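CDA peptide synthetase I (Streptomyces coelicolor, PDB 5DU9) is a nonribosomal peptide synthetase of modular build, represented here by a condensation domain of the CoA-dependent acyltransferase superfamily. Local coordinates at residues I159-G163 / T164-L168. The protein carries 1 engineered substitution. Numbering follows the deposited sequence.
Sequences IVIDG and TSMAL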
ATOM      1  N   ILE A 159      -8.334  -3.201   7.455  1.00 12.89           N
ATOM      2  CA  ILE A 159      -8.476  -4.561   7.961  1.00 13.85           C
ATOM      3  C   ILE A 159      -9.043  -5.526   6.915  1.00 13.08           C
ATOM      4  O   ILE A 159      -8.888  -6.733   7.066  1.00 13.17           O
ATOM      5  CB  ILE A 159      -9.360  -4.612   9.242  1.00 12.93           C
ATOM      6  CG1 ILE A 159      -9.053  -5.882  10.042  1.00 16.93           C
ATOM      7  CG2 ILE A 159     -10.848  -4.514   8.906  1.00 14.95           C
ATOM      8  CD1 ILE A 159      -9.618  -5.883  11.456  1.00 15.83           C
ATOM      9  N   VAL A 160      -9.681  -5.019   5.855  1.00 14.52           N
ATOM     10  CA  VAL A 160     -10.264  -5.912   4.844  1.00 12.19           C
ATOM     11  C   VAL A 160      -9.509  -5.911   3.506  1.00 11.12           C
ATOM     12  O   VAL A 160      -9.634  -6.862   2.733  1.00 13.05           O
ATOM     13  CB  VAL A 160     -11.758  -5.583   4.557  1.00 13.77           C
ATOM     14  CG1 VAL A 160     -12.622  -5.927   5.768  1.00 17.23           C
ATOM     15  CG2 VAL A 160     -11.953  -4.134   4.148  1.00 14.69           C
ATOM     16  N   ILE A 161      -8.734  -4.865   3.233  1.00 11.81           N
ATOM     17  CA  ILE A 161      -8.099  -4.707   1.918  1.00 12.51           C
ATOM     18  C   ILE A 161      -6.704  -4.108   2.025  1.00 12.25           C
ATOM     19  O   ILE A 161      -6.528  -3.031   2.608  1.00 15.99           O
ATOM     20  CB  ILE A 161      -8.964  -3.811   0.985  1.00 14.64           C
ATOM     21  CG1 ILE A 161     -10.246  -4.541   0.556  1.00 13.54           C
ATOM     22  CG2 ILE A 161      -8.179  -3.356  -0.254  1.00 14.98           C
ATOM     23  CD1 ILE A 161     -10.033  -5.729  -0.374  1.00 13.77           C
ATOM     24  N   ASP A 162      -5.724  -4.812   1.463  1.00 12.67           N
ATOM     25  CA  ASP A 162      -4.364  -4.294   1.323  1.00 13.10           C
ATOM     26  C   ASP A 162      -4.093  -3.872  -0.125  1.00 15.36           C
ATOM     27  O   ASP A 162      -4.969  -3.957  -0.984  1.00 14.32           O
ATOM     28  CB  ASP A 162      -3.330  -5.328   1.793  1.00 14.90           C
ATOM     29  CG  ASP A 162      -3.490  -6.688   1.129  1.00 14.18           C
ATOM     30  OD1 ASP A 162      -3.971  -6.759  -0.021  1.00 14.06           O
ATOM     31  OD2 ASP A 162      -3.100  -7.694   1.765  1.00 15.14           O
ATOM     32  N   GLY A 163      -2.876  -3.410  -0.391  1.00 15.31           N
ATOM     33  CA  GLY A 163      -2.537  -2.891  -1.705  1.00 18.58           C
ATOM     34  C   GLY A 163      -2.732  -3.900  -2.819  1.00 19.29           C
ATOM     35  O   GLY A 163      -3.298  -3.580  -3.867  1.00 18.21           O
ATOM     36  N   THR A 164      -2.255  -5.121  -2.594  1.00 11.82           N
ATOM     37  CA  THR A 164      -2.404  -6.201  -3.556  1.00 12.62           C
ATOM     38  C   THR A 164      -3.876  -6.424  -3.885  1.00 13.55           C
ATOM     39  O   THR A 164      -4.240  -6.652  -5.038  1.00 15.89           O
ATOM     40  CB  THR A 164      -1.788  -7.508  -3.015  1.00 19.56           C
ATOM     41  OG1 THR A 164      -0.376  -7.333  -2.856  1.00 21.56           O
ATOM     42  CG2 THR A 164      -2.043  -8.686  -3.954  1.00 20.01           C
ATOM     43  N   SER A 165      -4.721  -6.350  -2.861  1.00 14.95           N
ATOM     44  CA  SER A 165      -6.132  -6.671  -3.025  1.00 12.08           C
ATOM     45  C   SER A 165      -6.898  -5.568  -3.742  1.00 11.90           C
ATOM     46  O   SER A 165      -7.926  -5.831  -4.354  1.00 15.53           O
ATOM     47  CB  SER A 165      -6.763  -6.951  -1.666  1.00 13.29           C
ATOM     48  OG  SER A 165      -6.145  -8.078  -1.065  1.00 14.15           O
ATOM     49  N   MET A 166      -6.405  -4.337  -3.668  1.00 12.43           N
ATOM     50  CA  MET A 166      -6.996  -3.249  -4.447  1.00 12.98           C
ATOM     51  C   MET A 166      -6.927  -3.598  -5.932  1.00 13.66           C
ATOM     52  O   MET A 166      -7.904  -3.445  -6.670  1.00 16.57           O
ATOM     53  CB  MET A 166      -6.280  -1.928  -4.174  1.00 15.93           C
ATOM     54  CG  MET A 166      -6.514  -1.385  -2.776  1.00 17.97           C
ATOM     55  SD  MET A 166      -5.605   0.140  -2.496  1.00 20.77           S
ATOM     56  CE  MET A 166      -6.085   0.522  -0.808  1.00 28.30           C
ATOM     57  N   ALA A 167      -5.768  -4.086  -6.357  1.00 14.62           N
ATOM     58  CA  ALA A 167      -5.573  -4.479  -7.746  1.00 16.12           C
ATOM     59  C   ALA A 167      -6.472  -5.658  -8.114  1.00 16.25           C
ATOM     60  O   ALA A 167      -7.047  -5.690  -9.199  1.00 18.54           O
ATOM     61  CB  ALA A 167      -4.110  -4.825  -7.999  1.00 21.00           C
ATOM     62  N   LEU A 168      -6.596  -6.628  -7.210  1.00 16.56           N
ATOM     63  CA  LEU A 168      -7.465  -7.777  -7.462  1.00 18.51           C
ATOM     64  C   LEU A 168      -8.905  -7.316  -7.652  1.00 18.02           C
ATOM     65  O   LEU A 168      -9.618  -7.804  -8.533  1.00 18.78           O
ATOM     66  CB  LEU A 168      -7.392  -8.790  -6.319  1.00 16.97           C
ATOM     67  CG  LEU A 168      -6.096  -9.588  -6.161  1.00 15.65           C
ATOM     68  CD1 LEU A 168      -6.147 -10.396  -4.873  1.00 15.91           C
ATOM     69  CD2 LEU A 168      -5.858 -10.503  -7.350  1.00 22.90           C
TER
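With chi1 of 53°, Asp162 sets its CG between its own backbone N and carbonyl carbon, which folds the carboxylate back over the start of helix 163-182; Ser165, its OG beside its own backbone N (chi1 -62°), holds its hydroxyl up to the same carboxylate. Asp162 is the N-cap, and with Gly163 it closes the HHxxxDG motif of condensation domains, which begins at His157 and whose His158 lines the ligand pocket. Its OD1 accepts from Ser165 N at 3.0 Å, met nearly along the C-O axis, and lies 2.7 Å from Ser165 OG, a pair whose proton has a second possible acceptor. Aspartate suits this place because its short side chain reaches a backbone N-H of the first turn, and serine because its small hydroxyl meets the same oxygen. The main chain adds the first helical bond, from Met166 N to Asp162 O at 3.1 Å. On another side, Ile161 lays its apolar branches against the first turn: CG2 packs on Met166 CG at 3.6 Å, the two side chains crossing at a slant, while CD1 rests on Ser165 CB at 3.7 Å. The apolar side of the turn also packs against strand 149-157, through Ile161 on Val156 and Met166 on Leu154. The side chain of Asp162 lies about 7 Å from the bound (2S)-2-amino-N-butyl-propanamide. Its OD2 forms a salt bridge with Arg297 and accepts from Val309 N, so both carboxylate oxygens are engaged and the side chain ties the helix start to neighbouring loops.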